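Local coordinates for protein histone-lysine N-methyltransferase, H3 lysine-9 specific SUVH6 (Arabidopsis thaliana, PDB 6A5K) that methylates histone H3 at its H3K9 site using S-adenosylmethionine and, as a SUVH-family enzyme with an SRA domain, probably recognises methylated DNA in non-CG contexts, at residues A160-I165 with F213-R218; H18-K23 with T50-N55. The protein carries 1 engineered substitution. All blocks are in the same frame, centred on the assembly; numbering follows the deposited sequence.

Contact 1. Residues A160-I165 with F213-R218; sequences ALATSI and FKFQLR
Leu161, on helix 156-167, rests on one face of the Phe215 ring, which belongs to strand 211-219. The union is a CH-pi contact: methyl CD2 of Leu161 stands 3.6 Å from the centroid of the Phe215 ring and only 12° off the ring normal, so that it covers the middle of the face rather than one of its corners. With Leu161 CG anti to the backbone nitrogen (chi1 -157°), the branch is swung over the ring so that its CD2 lies above the centre, while CB and CG run along the CD2/CE2 side of the ring; Leu161 CB comes within 3.8 Å of Phe215 CE2, and Leu161 CG is 3.8 Å from Phe215 CD2.

Ala162 adds plain van der Waals contacts. Its backbone N approaches Phe215 CE2 obliquely at 3.7 Å, and the alanine methyl CB makes a looser contact, 4.3 Å from that same CE2. No hydrogen bond joins helix to strand here; Ser164 OG is instead bonded to Ala108 N, while Phe215 pairs through its backbone with Tyr129 of the adjacent strand. Replacing Phe215 by alanine is likely to take away the surface on which Leu161 CD2 rests and open a gap between helix and strand.

Leu161 also touches Tyr129 and Ala108, and Ala162 touches Leu154, so the helix face that meets the ring also packs on neighbouring strands and a loop. All three touching residues are buried, an arrangement characteristic of a helix packed by its apolar side against a curved beta-sheet, here within the SRA domain.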
# COMPACT_ATOMS: atom_id res chain seq x y z
N ALA A 160 20.69 27.25 -7.26
CA ALA A 160 21.26 25.93 -7.02
C ALA A 160 20.98 25.00 -8.19
O ALA A 160 21.86 24.24 -8.62
CB ALA A 160 20.70 25.33 -5.74
N LEU A 161 19.75 25.05 -8.70
CA LEU A 161 19.37 24.22 -9.83
C LEU A 161 20.18 24.62 -11.06
O LEU A 161 20.61 23.76 -11.84
CB LEU A 161 17.86 24.34 -10.09
CG LEU A 161 17.11 23.24 -10.84
CD1 LEU A 161 17.47 21.84 -10.33
CD2 LEU A 161 15.61 23.48 -10.75
N ALA A 162 20.40 25.92 -11.23
CA ALA A 162 21.24 26.42 -12.32
C ALA A 162 22.67 25.91 -12.19
O ALA A 162 23.30 25.54 -13.18
CB ALA A 162 21.21 27.94 -12.36
N THR A 163 23.18 25.88 -10.96
CA THR A 163 24.54 25.41 -10.70
C THR A 163 24.67 23.91 -10.96
O THR A 163 25.74 23.42 -11.37
CB THR A 163 24.96 25.73 -9.26
OG1 THR A 163 24.81 27.14 -9.03
CG2 THR A 163 26.41 25.33 -8.99
N SER A 164 23.58 23.17 -10.74
CA SER A 164 23.56 21.74 -11.05
C SER A 164 23.96 21.47 -12.50
O SER A 164 24.58 20.46 -12.81
CB SER A 164 22.18 21.14 -10.77
OG SER A 164 21.95 21.01 -9.38
N ILE A 165 23.58 22.39 -13.40
CA ILE A 165 23.95 22.29 -14.81
C ILE A 165 25.47 22.27 -14.99
O ILE A 165 26.01 21.42 -15.70
CB ILE A 165 23.37 23.46 -15.62
CG1 ILE A 165 21.84 23.46 -15.53
CG2 ILE A 165 23.81 23.38 -17.08
CD1 ILE A 165 21.19 24.67 -16.16
N PHE A 213 11.76 31.38 -14.16
CA PHE A 213 12.81 30.49 -14.66
C PHE A 213 12.27 29.11 -14.97
O PHE A 213 11.44 28.57 -14.22
CB PHE A 213 13.96 30.38 -13.64
CG PHE A 213 14.71 31.66 -13.44
CD1 PHE A 213 14.37 32.54 -12.42
CD2 PHE A 213 15.76 31.99 -14.29
CE1 PHE A 213 15.07 33.72 -12.25
CE2 PHE A 213 16.46 33.18 -14.12
CZ PHE A 213 16.12 34.04 -13.10
N LYS A 214 12.74 28.53 -16.06
CA LYS A 214 12.39 27.17 -16.42
C LYS A 214 13.66 26.36 -16.67
O LYS A 214 14.65 26.89 -17.17
CB LYS A 214 11.49 27.15 -17.66
CG LYS A 214 10.16 27.85 -17.45
CD LYS A 214 9.00 27.06 -18.03
CE LYS A 214 7.67 27.70 -17.69
NZ LYS A 214 6.52 26.84 -18.10
N PHE A 215 13.62 25.08 -16.32
CA PHE A 215 14.79 24.20 -16.37
C PHE A 215 14.44 22.94 -17.14
O PHE A 215 13.35 22.40 -16.98
CB PHE A 215 15.25 23.83 -14.94
CG PHE A 215 15.58 25.02 -14.07
CD1 PHE A 215 14.57 25.72 -13.42
CD2 PHE A 215 16.89 25.42 -13.89
CE1 PHE A 215 14.86 26.81 -12.62
CE2 PHE A 215 17.20 26.51 -13.08
CZ PHE A 215 16.18 27.21 -12.45
N GLN A 216 15.36 22.46 -17.97
CA GLN A 216 15.15 21.17 -18.61
C GLN A 216 16.04 20.12 -17.95
O GLN A 216 17.24 20.30 -17.85
CB GLN A 216 15.44 21.23 -20.11
CG GLN A 216 15.42 19.87 -20.79
CD GLN A 216 15.57 19.96 -22.29
OE1 GLN A 216 14.71 20.51 -22.97
NE2 GLN A 216 16.67 19.43 -22.81
N LEU A 217 15.42 19.03 -17.50
CA LEU A 217 16.15 17.92 -16.90
C LEU A 217 15.98 16.66 -17.74
O LEU A 217 14.95 16.47 -18.39
CB LEU A 217 15.67 17.65 -15.47
CG LEU A 217 15.85 18.75 -14.41
CD1 LEU A 217 14.75 19.80 -14.51
CD2 LEU A 217 15.90 18.16 -13.01
N ARG A 218 17.00 15.81 -17.74
CA ARG A 218 16.94 14.55 -18.46
C ARG A 218 17.32 13.40 -17.53
O ARG A 218 18.32 13.46 -16.81
CB ARG A 218 17.84 14.57 -19.70
CG ARG A 218 17.74 13.30 -20.54
CD ARG A 218 18.70 13.34 -21.74
NE ARG A 218 18.44 14.48 -22.61
CZ ARG A 218 17.62 14.46 -23.66
NH1 ARG A 218 16.96 13.35 -23.96
NH2 ARG A 218 17.45 15.55 -24.39

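Contact 2. Residues H18-K23 with T50-N55; sequences HGVCRK and TILKRN
Val20 faces helix 44-54 with both of its methyl groups, and each meets a different residue there. Val20 CG1 lies 3.9 Å from Ile51 CD1, whereas Val20 CG2 is 4.1 Å from Leu52 CD1. The branches part in this way because CG1 is anti to the backbone nitrogen (chi1 174°), leaving CG2 anti to the carbonyl carbon; the valine thus offers its forked end to two consecutive residues. Against Ile51 it is the far end of the longer branch that touches, the two side chains lying at a slant to each other, while Val20 and Leu52 run past one another in opposite directions. This small apolar patch is the close part of the contact, and within it Val20 and Leu52 are buried. Even here the backbones stay well apart, with the CA atoms of Val20 and Ile51 separated by 8.4 Å.

The other side is more open. Ile51 is the partly exposed edge of the patch, and the helix face beyond it turns to solvent. Asn55, the first residue past the helix, folds its side chain back on the last turn: Asn55 ND2 donates to Ile51 O at 2.7 Å, nearly straight at 171°, with the acceptor close to the amide plane. The backbone N of Asn55 reaches the same oxygen from the opposite face of the carbonyl plane, so two donors grip it.

Helix 412-420 completes the packing, with Leu420 touching Val20, Leu52 and Asn55, and Met417 touching Val20. Ala48, about one turn earlier on helix 44-54, also meets Val20, so this valine lies where helices 5-29, 44-54 and 412-420 come together.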
# COMPACT_ATOMS: atom_id res chain seq x y z
N HIS A 18 2.03 6.55 9.03
CA HIS A 18 0.63 6.48 8.65
C HIS A 18 -0.24 5.88 9.75
O HIS A 18 -1.42 6.25 9.89
CB HIS A 18 0.48 5.70 7.34
CG HIS A 18 0.82 6.52 6.14
ND1 HIS A 18 -0.04 7.45 5.61
CD2 HIS A 18 1.96 6.60 5.40
CE1 HIS A 18 0.54 8.05 4.58
NE2 HIS A 18 1.75 7.56 4.44
N GLY A 19 0.34 4.98 10.54
CA GLY A 19 -0.35 4.43 11.69
C GLY A 19 -0.74 5.53 12.65
O GLY A 19 -1.88 5.62 13.10
N VAL A 20 0.23 6.40 12.96
CA VAL A 20 -0.03 7.52 13.85
C VAL A 20 -1.05 8.51 13.27
O VAL A 20 -1.97 8.95 13.97
CB VAL A 20 1.28 8.27 14.19
CG1 VAL A 20 0.99 9.54 14.99
CG2 VAL A 20 2.22 7.34 14.96
N CYS A 21 -0.89 8.85 11.99
CA CYS A 21 -1.88 9.69 11.30
C CYS A 21 -3.31 9.16 11.48
O CYS A 21 -4.23 9.90 11.86
CB CYS A 21 -1.58 9.77 9.79
SG CYS A 21 -0.17 10.80 9.33
N ARG A 22 -3.49 7.88 11.18
CA ARG A 22 -4.84 7.32 11.17
C ARG A 22 -5.36 7.06 12.58
O ARG A 22 -6.58 7.01 12.79
CB ARG A 22 -4.87 6.05 10.32
CG ARG A 22 -4.67 6.36 8.83
CD ARG A 22 -5.18 5.26 7.91
NE ARG A 22 -5.28 5.72 6.53
CZ ARG A 22 -6.34 6.34 6.01
NH1 ARG A 22 -7.41 6.57 6.77
NH2 ARG A 22 -6.34 6.73 4.75
N LYS A 23 -4.47 6.92 13.55
CA LYS A 23 -4.92 6.82 14.94
C LYS A 23 -5.39 8.19 15.46
O LYS A 23 -6.39 8.29 16.18
CB LYS A 23 -3.81 6.26 15.84
CG LYS A 23 -4.17 6.23 17.32
CD LYS A 23 -5.33 5.28 17.61
CE LYS A 23 -5.03 3.86 17.17
NZ LYS A 23 -6.01 2.88 17.73
N THR A 50 5.50 15.57 14.14
CA THR A 50 6.05 16.05 15.40
C THR A 50 6.33 14.89 16.35
O THR A 50 7.40 14.84 16.98
CB THR A 50 5.11 17.06 16.09
OG1 THR A 50 5.03 18.25 15.29
CG2 THR A 50 5.62 17.42 17.47
N ILE A 51 5.38 13.96 16.43
CA ILE A 51 5.54 12.80 17.31
C ILE A 51 6.74 11.94 16.91
O ILE A 51 7.55 11.55 17.76
CB ILE A 51 4.25 11.95 17.34
CG1 ILE A 51 3.13 12.73 18.06
CG2 ILE A 51 4.49 10.63 18.05
CD1 ILE A 51 1.76 12.14 17.86
N LEU A 52 6.87 11.66 15.62
CA LEU A 52 8.01 10.88 15.14
C LEU A 52 9.33 11.61 15.36
O LEU A 52 10.35 10.99 15.69
CB LEU A 52 7.83 10.52 13.66
CG LEU A 52 7.19 9.16 13.35
CD1 LEU A 52 5.71 9.10 13.69
CD2 LEU A 52 7.43 8.79 11.90
N LYS A 53 9.33 12.92 15.16
CA LYS A 53 10.52 13.73 15.38
C LYS A 53 11.00 13.67 16.83
O LYS A 53 12.18 13.41 17.10
CB LYS A 53 10.25 15.18 14.98
CG LYS A 53 11.35 16.16 15.37
CD LYS A 53 12.63 15.87 14.62
CE LYS A 53 12.89 16.91 13.55
NZ LYS A 53 14.15 16.64 12.80
N ARG A 54 10.08 13.88 17.77
CA ARG A 54 10.46 13.92 19.18
C ARG A 54 10.97 12.56 19.67
O ARG A 54 11.77 12.49 20.60
CB ARG A 54 9.27 14.38 20.04
CG ARG A 54 8.74 15.77 19.68
CD ARG A 54 9.41 16.89 20.49
NE ARG A 54 10.85 16.98 20.29
CZ ARG A 54 11.43 17.77 19.39
NH1 ARG A 54 10.69 18.53 18.59
NH2 ARG A 54 12.76 17.79 19.28
N ASN A 55 10.50 11.49 19.04
CA ASN A 55 10.88 10.13 19.41
C ASN A 55 12.05 9.57 18.61
O ASN A 55 12.33 8.38 18.66
CB ASN A 55 9.68 9.20 19.27
CG ASN A 55 8.66 9.39 20.39
OD1 ASN A 55 8.73 8.72 21.42
ND2 ASN A 55 7.72 10.31 20.19

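The two contacts share no helix or strand and do not touch: their centres are 35 Å apart and their nearest atoms about 21 Å. Contact 1 joins a helix to a sheet strand inside the SRA domain, whereas contact 2 joins two helices in the N-terminal part of the chain, nearer the centre of the molecule. Both are apolar and neither has a hydrogen bond across it. They differ in chemistry, an aromatic face being covered in contact 1 and only aliphatic methyls meeting in contact 2. Contact 1 is wholly buried and covers 190 Å²; contact 2 covers 106 Å² and reaches the surface along one side.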